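Local structure of protein CT_858 (Chlamydia trachomatis, 3DOR) at residues F295-Y301 against I335-N341; S272-A278 against E319-I323; V388-S394 against V407-E413. The protein probably acts as a secreted serine-type endopeptidase, known as CPAF, that carries a peptidase S41 domain and is a dimer in its mature form. The contacts are given in a common frame with arbitrary orientation. Numbering follows the deposited sequence.

How the contacts relate
The three contacts show how one peptidase chain is held together at different levels. Contact 1 joins strands 290-297 and 333-337 inside the mixed sheet, and contact 2 fastens helix 316-330, the connection between those strands, to the loop preceding strand 278-284. The two are neighbours, with centres about 12 Å apart, and they touch directly: R297 N lies 3.2 Å from R277 O, a probable hydrogen bond, while L296 CD2 packs 3.7 Å from A278 CB. Contact 3 is remote and peripheral, a junction of two helix starts whose centre is about 31 Å from that of contact 1 and 29 Å from that of contact 2. Its nearest atoms stay about 16 Å and 13 Å from theirs.

Contact 1: residues F295-Y301 against I335-N341; sequences FLRIPTY and IIDQTNN
Neighbouring parallel strands set the frame: 295-297 and 335-337 are extended, their axes 4.5 Å apart at closest approach and inclined at 22°, with F295, L296 and R297 registered on I335, I336 and D337. F295 (chi1 t) lays CZ 3.5 Å from D337 CB and CD1 3.9 Å from I335 CG2. L296 makes the ladder, its N donating to I335 O (2.9 Å) and its O accepting from D337 N (2.7 Å); its side chain joins I336 on the opposite sheet face. These strands are the two arms of a beta-alpha-beta unit crossing over through helix 316-330. R297, extended with chi1 to chi3 all t, points the edge of its guanidinium at the carbonyls of T339 and N340: NH1 meets D337 OD1 in a salt bridge (3.3 Å) and T339 O (2.8 Å), NH2 reaches T339 O (3.1 Å) and N340 O (3.3 Å), and NE is hydrogen-bonded to S257 O. D337 OD2 forms an Asx turn with T339 N (3.0 Å). I298 N continues the ladder to D337 O (3.0 Å), whereas I298 O receives N341 ND2 (2.9 Å). Beyond P299 and T300, Y301 (chi1 m) sends its OH to Q338 OE1 at 2.6 Å.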
loop_
_atom_site.group_PDB
_atom_site.type_symbol
_atom_site.label_atom_id
_atom_site.label_comp_id
_atom_site.label_asym_id
_atom_site.label_seq_id
_atom_site.Cartn_x
_atom_site.Cartn_y
_atom_site.Cartn_z
ATOM N N PHE B 295 -33.200 0.801 19.694
ATOM C CA PHE B 295 -32.887 0.109 18.452
ATOM C C PHE B 295 -31.680 0.824 17.853
ATOM O O PHE B 295 -31.669 2.052 17.706
ATOM C CB PHE B 295 -34.039 0.156 17.451
ATOM C CG PHE B 295 -33.705 -0.504 16.119
ATOM C CD1 PHE B 295 -33.969 -1.856 15.905
ATOM C CD2 PHE B 295 -33.080 0.219 15.104
ATOM C CE1 PHE B 295 -33.617 -2.478 14.702
ATOM C CE2 PHE B 295 -32.723 -0.392 13.897
ATOM C CZ PHE B 295 -32.991 -1.743 13.696
ATOM N N LEU B 296 -30.663 0.048 17.517
ATOM C CA LEU B 296 -29.439 0.586 16.951
ATOM C C LEU B 296 -28.950 -0.361 15.862
ATOM O O LEU B 296 -28.935 -1.565 16.060
ATOM C CB LEU B 296 -28.375 0.696 18.049
ATOM C CG LEU B 296 -26.945 1.141 17.714
ATOM C CD1 LEU B 296 -26.216 0.049 16.963
ATOM C CD2 LEU B 296 -26.979 2.412 16.892
ATOM N N ARG B 297 -28.572 0.173 14.706
ATOM C CA ARG B 297 -28.039 -0.683 13.648
ATOM C C ARG B 297 -26.551 -0.380 13.495
ATOM O O ARG B 297 -26.165 0.790 13.410
ATOM C CB ARG B 297 -28.762 -0.436 12.312
ATOM C CG ARG B 297 -28.140 -1.198 11.130
ATOM C CD ARG B 297 -28.934 -1.089 9.811
ATOM N NE ARG B 297 -28.091 -1.529 8.699
ATOM C CZ ARG B 297 -27.646 -2.777 8.545
ATOM N NH1 ARG B 297 -27.979 -3.729 9.410
ATOM N NH2 ARG B 297 -26.804 -3.062 7.567
ATOM N N ILE B 298 -25.712 -1.416 13.526
ATOM C CA ILE B 298 -24.267 -1.238 13.322
ATOM C C ILE B 298 -24.133 -1.763 11.897
ATOM O O ILE B 298 -24.220 -2.967 11.667
ATOM C CB ILE B 298 -23.425 -2.101 14.305
ATOM C CG1 ILE B 298 -23.678 -1.661 15.747
ATOM C CG2 ILE B 298 -21.940 -1.962 13.990
ATOM C CD1 ILE B 298 -22.905 -2.486 16.793
ATOM N N PRO B 299 -23.924 -0.865 10.921
ATOM C CA PRO B 299 -23.809 -1.248 9.512
ATOM C C PRO B 299 -22.492 -1.837 9.013
ATOM O O PRO B 299 -22.486 -2.686 8.111
ATOM C CB PRO B 299 -24.189 0.046 8.793
ATOM C CG PRO B 299 -23.514 1.079 9.641
ATOM C CD PRO B 299 -23.754 0.595 11.080
ATOM N N THR B 300 -21.383 -1.390 9.585
ATOM C CA THR B 300 -20.073 -1.877 9.173
ATOM C C THR B 300 -19.071 -1.609 10.281
ATOM O O THR B 300 -19.327 -0.777 11.160
ATOM C CB THR B 300 -19.581 -1.142 7.911
ATOM O OG1 THR B 300 -18.244 -1.558 7.610
ATOM C CG2 THR B 300 -19.583 0.373 8.137
ATOM N N TYR B 301 -17.942 -2.317 10.252
ATOM C CA TYR B 301 -16.909 -2.097 11.244
ATOM C C TYR B 301 -15.717 -1.353 10.651
ATOM O O TYR B 301 -14.696 -1.160 11.309
ATOM C CB TYR B 301 -16.493 -3.412 11.918
ATOM C CG TYR B 301 -17.609 -3.974 12.787
ATOM C CD1 TYR B 301 -18.425 -5.008 12.327
ATOM C CD2 TYR B 301 -17.903 -3.415 14.036
ATOM C CE1 TYR B 301 -19.514 -5.471 13.082
ATOM C CE2 TYR B 301 -18.998 -3.876 14.804
ATOM C CZ TYR B 301 -19.795 -4.900 14.313
ATOM O OH TYR B 301 -20.898 -5.336 15.016
ATOM N N ILE B 335 -32.013 -3.395 21.140
ATOM C CA ILE B 335 -31.951 -4.278 19.991
ATOM C C ILE B 335 -30.875 -3.718 19.067
ATOM O O ILE B 335 -30.901 -2.533 18.712
ATOM C CB ILE B 335 -33.281 -4.324 19.219
ATOM C CG1 ILE B 335 -34.375 -4.964 20.088
ATOM C CG2 ILE B 335 -33.099 -5.129 17.928
ATOM C CD1 ILE B 335 -35.754 -4.885 19.472
ATOM N N ILE B 336 -29.916 -4.559 18.694
ATOM C CA ILE B 336 -28.848 -4.145 17.792
ATOM C C ILE B 336 -28.993 -4.908 16.480
ATOM O O ILE B 336 -28.861 -6.142 16.449
ATOM C CB ILE B 336 -27.453 -4.438 18.405
ATOM C CG1 ILE B 336 -27.228 -3.553 19.634
ATOM C CG2 ILE B 336 -26.348 -4.204 17.361
ATOM C CD1 ILE B 336 -25.895 -3.791 20.319
ATOM N N ASP B 337 -29.289 -4.189 15.403
ATOM C CA ASP B 337 -29.420 -4.826 14.103
ATOM C C ASP B 337 -28.029 -4.830 13.486
ATOM O O ASP B 337 -27.489 -3.782 13.151
ATOM C CB ASP B 337 -30.380 -4.048 13.203
ATOM C CG ASP B 337 -30.368 -4.556 11.763
ATOM O OD1 ASP B 337 -30.898 -3.849 10.881
ATOM O OD2 ASP B 337 -29.827 -5.663 11.520
ATOM N N GLN B 338 -27.441 -6.009 13.343
ATOM C CA GLN B 338 -26.110 -6.097 12.775
ATOM C C GLN B 338 -26.091 -6.911 11.476
ATOM O O GLN B 338 -25.029 -7.350 11.034
ATOM C CB GLN B 338 -25.166 -6.729 13.795
ATOM C CG GLN B 338 -23.728 -6.504 13.476
ATOM C CD GLN B 338 -22.879 -7.735 13.670
ATOM O OE1 GLN B 338 -21.712 -7.625 14.028
ATOM N NE2 GLN B 338 -23.446 -8.913 13.412
ATOM N N THR B 339 -27.263 -7.115 10.875
ATOM C CA THR B 339 -27.366 -7.875 9.624
ATOM C C THR B 339 -26.688 -7.159 8.452
ATOM O O THR B 339 -26.463 -5.953 8.511
ATOM C CB THR B 339 -28.839 -8.108 9.240
ATOM O OG1 THR B 339 -29.512 -6.846 9.127
ATOM C CG2 THR B 339 -29.541 -8.943 10.295
ATOM N N ASN B 340 -26.360 -7.905 7.394
ATOM C CA ASN B 340 -25.751 -7.313 6.202
ATOM C C ASN B 340 -24.622 -6.343 6.556
ATOM O O ASN B 340 -24.657 -5.159 6.212
ATOM C CB ASN B 340 -26.826 -6.570 5.398
ATOM C CG ASN B 340 -27.781 -7.506 4.672
ATOM O OD1 ASN B 340 -27.785 -8.720 4.885
ATOM N ND2 ASN B 340 -28.602 -6.934 3.805
ATOM N N ASN B 341 -23.613 -6.869 7.228
ATOM C CA ASN B 341 -22.480 -6.088 7.689
ATOM C C ASN B 341 -21.231 -6.827 7.208
ATOM O O ASN B 341 -21.034 -7.986 7.546
ATOM C CB ASN B 341 -22.542 -6.033 9.214
ATOM C CG ASN B 341 -21.439 -5.212 9.820
ATOM O OD1 ASN B 341 -20.284 -5.319 9.424
ATOM N ND2 ASN B 341 -21.787 -4.390 10.805
#

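Contact 2: residues S272-A278 against E319-I323; sequences SEGLFRA and EFAKI
A single acidic side chain on a helix can organise a whole turn of irregular chain, and E319 is a clear example. Segment 319-323 is a regular turn of helix 316-330; segment 272-278 is the loop joining antiparallel strands 268-271 and 278-284, plus A278, first residue of the latter, closed at its ends by S272 N bonding to A278 O at 2.8 Å. The CA atoms of the two segments approach no nearer than 7.3 Å, at G274 and E319, so side chains span the gap. E319, extended with chi1 and chi2 both t, presents its carboxylate to two successive amides: L275 N donates to OE1 (2.7 Å) and F276 N to OE2 (2.9 Å). G274 CA lies 3.4 Å from OE1, where a CB would clash. A water extends the network, donating to E319 OE2 and F276 O, each at 2.7 Å, and accepting from S272 OG at 2.6 Å and, weakly, from G274 N at 2.7 Å. One residue on, F320 (chi1 t) turns its ring edge to the face of the F276 ring (chi1 m), a T-shaped pair with centroids 5.6 Å apart and planes at 65°; L296 of strand 290-297 also touches F276. A turn later I323 (chi1 m, chi2 t) completes the apolar side, with CD1 3.8 Å from F276 CB and CG2 3.8 Å from A278 CB. Both carboxylate oxygens act as acceptors, consistent with an ionised E319 whose charge is met across these segments by neutral donors, and the paired bonds orient the loop beside the apolar patch of F276, F320, I323 and A278.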
loop_
_atom_site.group_PDB
_atom_site.type_symbol
_atom_site.label_atom_id
_atom_site.label_comp_id
_atom_site.label_asym_id
_atom_site.label_seq_id
_atom_site.Cartn_x
_atom_site.Cartn_y
_atom_site.Cartn_z
ATOM N N SER B 272 -32.237 9.407 16.869
ATOM C CA SER B 272 -30.923 10.027 16.767
ATOM C C SER B 272 -30.781 10.684 15.396
ATOM O O SER B 272 -31.383 10.237 14.422
ATOM C CB SER B 272 -29.837 8.971 16.969
ATOM O OG SER B 272 -28.556 9.563 17.060
ATOM N N GLU B 273 -29.967 11.729 15.315
ATOM C CA GLU B 273 -29.803 12.464 14.065
ATOM C C GLU B 273 -28.446 12.401 13.374
ATOM O O GLU B 273 -28.227 13.120 12.398
ATOM C CB GLU B 273 -30.145 13.939 14.294
ATOM C CG GLU B 273 -31.557 14.193 14.784
ATOM C CD GLU B 273 -31.821 15.668 15.052
ATOM O OE1 GLU B 273 -32.966 16.008 15.425
ATOM O OE2 GLU B 273 -30.886 16.487 14.893
ATOM N N GLY B 274 -27.540 11.560 13.852
ATOM C CA GLY B 274 -26.230 11.491 13.227
ATOM C C GLY B 274 -26.010 10.442 12.148
ATOM O O GLY B 274 -26.868 10.196 11.297
ATOM N N LEU B 275 -24.835 9.825 12.199
ATOM C CA LEU B 275 -24.418 8.801 11.254
ATOM C C LEU B 275 -25.156 7.465 11.413
ATOM O O LEU B 275 -25.474 6.805 10.425
ATOM C CB LEU B 275 -22.911 8.573 11.412
ATOM C CG LEU B 275 -21.947 8.904 10.267
ATOM C CD1 LEU B 275 -22.319 10.213 9.580
ATOM C CD2 LEU B 275 -20.538 8.975 10.836
ATOM N N PHE B 276 -25.416 7.070 12.654
ATOM C CA PHE B 276 -26.090 5.804 12.941
ATOM C C PHE B 276 -27.610 5.889 12.949
ATOM O O PHE B 276 -28.187 6.896 13.358
ATOM C CB PHE B 276 -25.701 5.261 14.330
ATOM C CG PHE B 276 -24.260 4.877 14.475
ATOM C CD1 PHE B 276 -23.315 5.807 14.883
ATOM C CD2 PHE B 276 -23.857 3.564 14.247
ATOM C CE1 PHE B 276 -21.970 5.432 15.070
ATOM C CE2 PHE B 276 -22.521 3.178 14.429
ATOM C CZ PHE B 276 -21.577 4.112 14.841
ATOM N N ARG B 277 -28.262 4.818 12.518
ATOM C CA ARG B 277 -29.712 4.779 12.603
ATOM C C ARG B 277 -29.938 4.277 14.036
ATOM O O ARG B 277 -29.512 3.175 14.397
ATOM C CB ARG B 277 -30.326 3.779 11.615
ATOM C CG ARG B 277 -31.835 3.641 11.813
ATOM C CD ARG B 277 -32.518 2.753 10.783
ATOM N NE ARG B 277 -33.957 2.708 11.032
ATOM C CZ ARG B 277 -34.784 1.806 10.519
ATOM N NH1 ARG B 277 -34.326 0.857 9.716
ATOM N NH2 ARG B 277 -36.070 1.839 10.825
ATOM N N ALA B 278 -30.589 5.086 14.857
ATOM C CA ALA B 278 -30.829 4.695 16.230
ATOM C C ALA B 278 -32.039 5.430 16.772
ATOM O O ALA B 278 -32.224 6.624 16.507
ATOM C CB ALA B 278 -29.598 5.007 17.077
ATOM N N GLU B 319 -19.957 9.333 18.442
ATOM C CA GLU B 319 -21.400 9.416 18.292
ATOM C C GLU B 319 -22.029 8.160 18.902
ATOM O O GLU B 319 -23.067 8.234 19.565
ATOM C CB GLU B 319 -21.809 9.514 16.822
ATOM C CG GLU B 319 -23.334 9.568 16.670
ATOM C CD GLU B 319 -23.795 9.475 15.234
ATOM O OE1 GLU B 319 -23.255 10.226 14.395
ATOM O OE2 GLU B 319 -24.707 8.661 14.943
ATOM N N PHE B 320 -21.394 7.012 18.669
ATOM C CA PHE B 320 -21.879 5.736 19.194
ATOM C C PHE B 320 -21.968 5.862 20.715
ATOM O O PHE B 320 -22.965 5.468 21.331
ATOM C CB PHE B 320 -20.908 4.610 18.812
ATOM C CG PHE B 320 -21.394 3.222 19.164
ATOM C CD1 PHE B 320 -22.105 2.467 18.240
ATOM C CD2 PHE B 320 -21.120 2.667 20.405
ATOM C CE1 PHE B 320 -22.533 1.169 18.547
ATOM C CE2 PHE B 320 -21.547 1.367 20.720
ATOM C CZ PHE B 320 -22.253 0.622 19.785
ATOM N N ALA B 321 -20.918 6.421 21.312
ATOM C CA ALA B 321 -20.878 6.613 22.756
ATOM C C ALA B 321 -22.051 7.493 23.193
ATOM O O ALA B 321 -22.692 7.215 24.199
ATOM C CB ALA B 321 -19.545 7.254 23.175
ATOM N N LYS B 322 -22.337 8.550 22.437
ATOM C CA LYS B 322 -23.451 9.443 22.777
ATOM C C LYS B 322 -24.788 8.686 22.785
ATOM O O LYS B 322 -25.626 8.864 23.674
ATOM C CB LYS B 322 -23.565 10.583 21.759
ATOM C CG LYS B 322 -22.359 11.498 21.628
ATOM C CD LYS B 322 -22.371 12.585 22.681
ATOM C CE LYS B 322 -21.281 13.621 22.415
ATOM N NZ LYS B 322 -21.497 14.309 21.118
ATOM N N ILE B 323 -24.993 7.855 21.772
ATOM C CA ILE B 323 -26.229 7.092 21.664
ATOM C C ILE B 323 -26.389 6.115 22.824
ATOM O O ILE B 323 -27.464 6.019 23.420
ATOM C CB ILE B 323 -26.281 6.334 20.318
ATOM C CG1 ILE B 323 -26.214 7.341 19.166
ATOM C CG2 ILE B 323 -27.557 5.518 20.226
ATOM C CD1 ILE B 323 -25.816 6.734 17.812
HETATM O O HOH W 1 -27.353 9.013 14.838
#

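Contact 3: residues V388-S394 against V407-E413; sequences VDTNVES and VDLQVAE
Where two helices begin side by side, polar side chains of one can serve the first-turn amides of the other, which have no acceptor within their own helix. Here the segments come closest at N391 and L409, CA to CA 4.7 Å, each residue the first of its helix. L409 loses the most surface. With chi1 at -140° and chi2 t, it lies against the chain leading into the other helix: CD1 sits 3.1 Å from D389 O, CG 3.5 Å from T390 C, and CD2 4.1 Å from V388 CG1, which also packs 3.9 Å from A412 CB. S394, on the first turn of its helix with chi1 m, faces segment 407-413. Its OG donates to T390 O, the carbonyl of its own N-cap residue (2.9 Å), and lies 3.3 Å from L409 CA and 3.5 Å from A412 CB, while its CB is 3.8 Å from V407 CG1. Helices 391-398 and 409-428, connected through the short strands 401-402 and 405-406, meet at their N-terminal ends, far from the centre of the chain. T390 is a conventional N-cap, its OG1 accepting from E393 N at 3.1 Å, whereas D408 holds the N-cap position of the second helix without a capping bond from its side chain. Instead N391 (chi1 m) supplies an acceptor from across the contact, OD1 taking a hydrogen bond from L409 N at 3.0 Å. A water donates to the same N391 OD1 at 3.2 Å and accepts from Q410 N at 3.3 Å, carrying the link to the next amide.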
loop_
_atom_site.group_PDB
_atom_site.type_symbol
_atom_site.label_atom_id
_atom_site.label_comp_id
_atom_site.label_asym_id
_atom_site.label_seq_id
_atom_site.Cartn_x
_atom_site.Cartn_y
_atom_site.Cartn_z
ATOM N N VAL B 388 7.152 1.884 28.856
ATOM C CA VAL B 388 5.825 2.282 29.295
ATOM C C VAL B 388 5.484 1.488 30.546
ATOM O O VAL B 388 5.372 0.263 30.493
ATOM C CB VAL B 388 4.770 2.012 28.199
ATOM C CG1 VAL B 388 3.367 2.216 28.749
ATOM C CG2 VAL B 388 5.003 2.943 27.031
ATOM N N ASP B 389 5.335 2.188 31.669
ATOM C CA ASP B 389 5.008 1.547 32.945
ATOM C C ASP B 389 3.765 2.160 33.584
ATOM O O ASP B 389 3.342 1.721 34.652
ATOM C CB ASP B 389 6.158 1.685 33.958
ATOM C CG ASP B 389 7.523 1.676 33.310
ATOM O OD1 ASP B 389 7.807 0.749 32.522
ATOM O OD2 ASP B 389 8.319 2.599 33.602
ATOM N N THR B 390 3.190 3.176 32.947
ATOM C CA THR B 390 2.008 3.836 33.502
ATOM C C THR B 390 0.942 4.127 32.447
ATOM O O THR B 390 1.196 4.036 31.238
ATOM C CB THR B 390 2.380 5.177 34.151
ATOM O OG1 THR B 390 2.709 6.120 33.126
ATOM C CG2 THR B 390 3.590 5.015 35.071
ATOM N N ASN B 391 -0.250 4.496 32.917
ATOM C CA ASN B 391 -1.341 4.821 32.018
ATOM C C ASN B 391 -0.999 6.019 31.142
ATOM O O ASN B 391 -1.177 5.971 29.926
ATOM C CB ASN B 391 -2.624 5.119 32.799
ATOM C CG ASN B 391 -3.198 3.890 33.472
ATOM O OD1 ASN B 391 -3.202 2.799 32.900
ATOM N ND2 ASN B 391 -3.704 4.062 34.690
ATOM N N VAL B 392 -0.516 7.098 31.755
ATOM C CA VAL B 392 -0.178 8.297 30.989
ATOM C C VAL B 392 0.849 7.948 29.919
ATOM O O VAL B 392 0.791 8.449 28.798
ATOM C CB VAL B 392 0.394 9.415 31.894
ATOM C CG1 VAL B 392 0.684 10.655 31.062
ATOM C CG2 VAL B 392 -0.591 9.750 32.998
ATOM N N GLU B 393 1.789 7.082 30.276
ATOM C CA GLU B 393 2.829 6.642 29.350
ATOM C C GLU B 393 2.197 5.902 28.171
ATOM O O GLU B 393 2.566 6.109 27.020
ATOM C CB GLU B 393 3.803 5.719 30.080
ATOM C CG GLU B 393 5.226 6.227 30.118
ATOM C CD GLU B 393 5.855 6.085 31.488
ATOM O OE1 GLU B 393 6.242 7.124 32.061
ATOM O OE2 GLU B 393 5.961 4.948 31.997
ATOM N N SER B 394 1.237 5.038 28.472
ATOM C CA SER B 394 0.541 4.280 27.445
ATOM C C SER B 394 -0.183 5.226 26.486
ATOM O O SER B 394 -0.078 5.096 25.266
ATOM C CB SER B 394 -0.470 3.335 28.095
ATOM O OG SER B 394 0.180 2.457 28.996
ATOM N N VAL B 407 -7.187 3.455 25.680
ATOM C CA VAL B 407 -5.818 3.016 25.943
ATOM C C VAL B 407 -5.503 3.023 27.437
ATOM O O VAL B 407 -5.790 3.988 28.149
ATOM C CB VAL B 407 -4.780 3.875 25.176
ATOM C CG1 VAL B 407 -3.362 3.585 25.684
ATOM C CG2 VAL B 407 -4.866 3.554 23.680
ATOM N N ASP B 408 -4.893 1.926 27.875
ATOM C CA ASP B 408 -4.533 1.671 29.269
ATOM C C ASP B 408 -3.136 1.084 29.369
ATOM O O ASP B 408 -2.508 0.793 28.363
ATOM C CB ASP B 408 -5.496 0.624 29.841
ATOM C CG ASP B 408 -6.239 1.124 31.024
ATOM O OD1 ASP B 408 -7.065 0.364 31.572
ATOM O OD2 ASP B 408 -5.992 2.286 31.405
ATOM N N LEU B 409 -2.668 0.887 30.598
ATOM C CA LEU B 409 -1.378 0.251 30.812
ATOM C C LEU B 409 -1.678 -1.210 30.441
ATOM O O LEU B 409 -0.841 -1.918 29.884
ATOM C CB LEU B 409 -0.971 0.329 32.287
ATOM C CG LEU B 409 0.493 0.620 32.654
ATOM C CD1 LEU B 409 0.752 0.064 34.046
ATOM C CD2 LEU B 409 1.460 0.001 31.650
ATOM N N GLN B 410 -2.897 -1.637 30.758
ATOM C CA GLN B 410 -3.353 -2.992 30.459
ATOM C C GLN B 410 -3.231 -3.239 28.962
ATOM O O GLN B 410 -2.812 -4.309 28.522
ATOM C CB GLN B 410 -4.812 -3.171 30.898
ATOM C CG GLN B 410 -5.429 -4.519 30.510
ATOM C CD GLN B 410 -4.582 -5.713 30.947
ATOM O OE1 GLN B 410 -3.515 -5.984 30.380
ATOM N NE2 GLN B 410 -5.052 -6.430 31.962
ATOM N N VAL B 411 -3.593 -2.228 28.185
ATOM C CA VAL B 411 -3.517 -2.312 26.739
ATOM C C VAL B 411 -2.055 -2.410 26.316
ATOM O O VAL B 411 -1.704 -3.249 25.478
ATOM C CB VAL B 411 -4.202 -1.086 26.087
ATOM C CG1 VAL B 411 -3.880 -1.018 24.606
ATOM C CG2 VAL B 411 -5.717 -1.183 26.293
ATOM N N ALA B 412 -1.205 -1.573 26.904
ATOM C CA ALA B 412 0.221 -1.595 26.580
ATOM C C ALA B 412 0.787 -2.971 26.914
ATOM O O ALA B 412 1.538 -3.542 26.132
ATOM C CB ALA B 412 0.968 -0.507 27.361
ATOM N N GLU B 413 0.408 -3.509 28.070
ATOM C CA GLU B 413 0.881 -4.822 28.478
ATOM C C GLU B 413 0.391 -5.916 27.535
ATOM O O GLU B 413 1.106 -6.885 27.290
ATOM C CB GLU B 413 0.442 -5.127 29.912
ATOM C CG GLU B 413 1.148 -4.267 30.956
ATOM C CD GLU B 413 2.666 -4.344 30.831
ATOM O OE1 GLU B 413 3.191 -5.472 30.729
ATOM O OE2 GLU B 413 3.337 -3.287 30.834
HETATM O O HOH W 2 -4.421 -0.114 33.210
#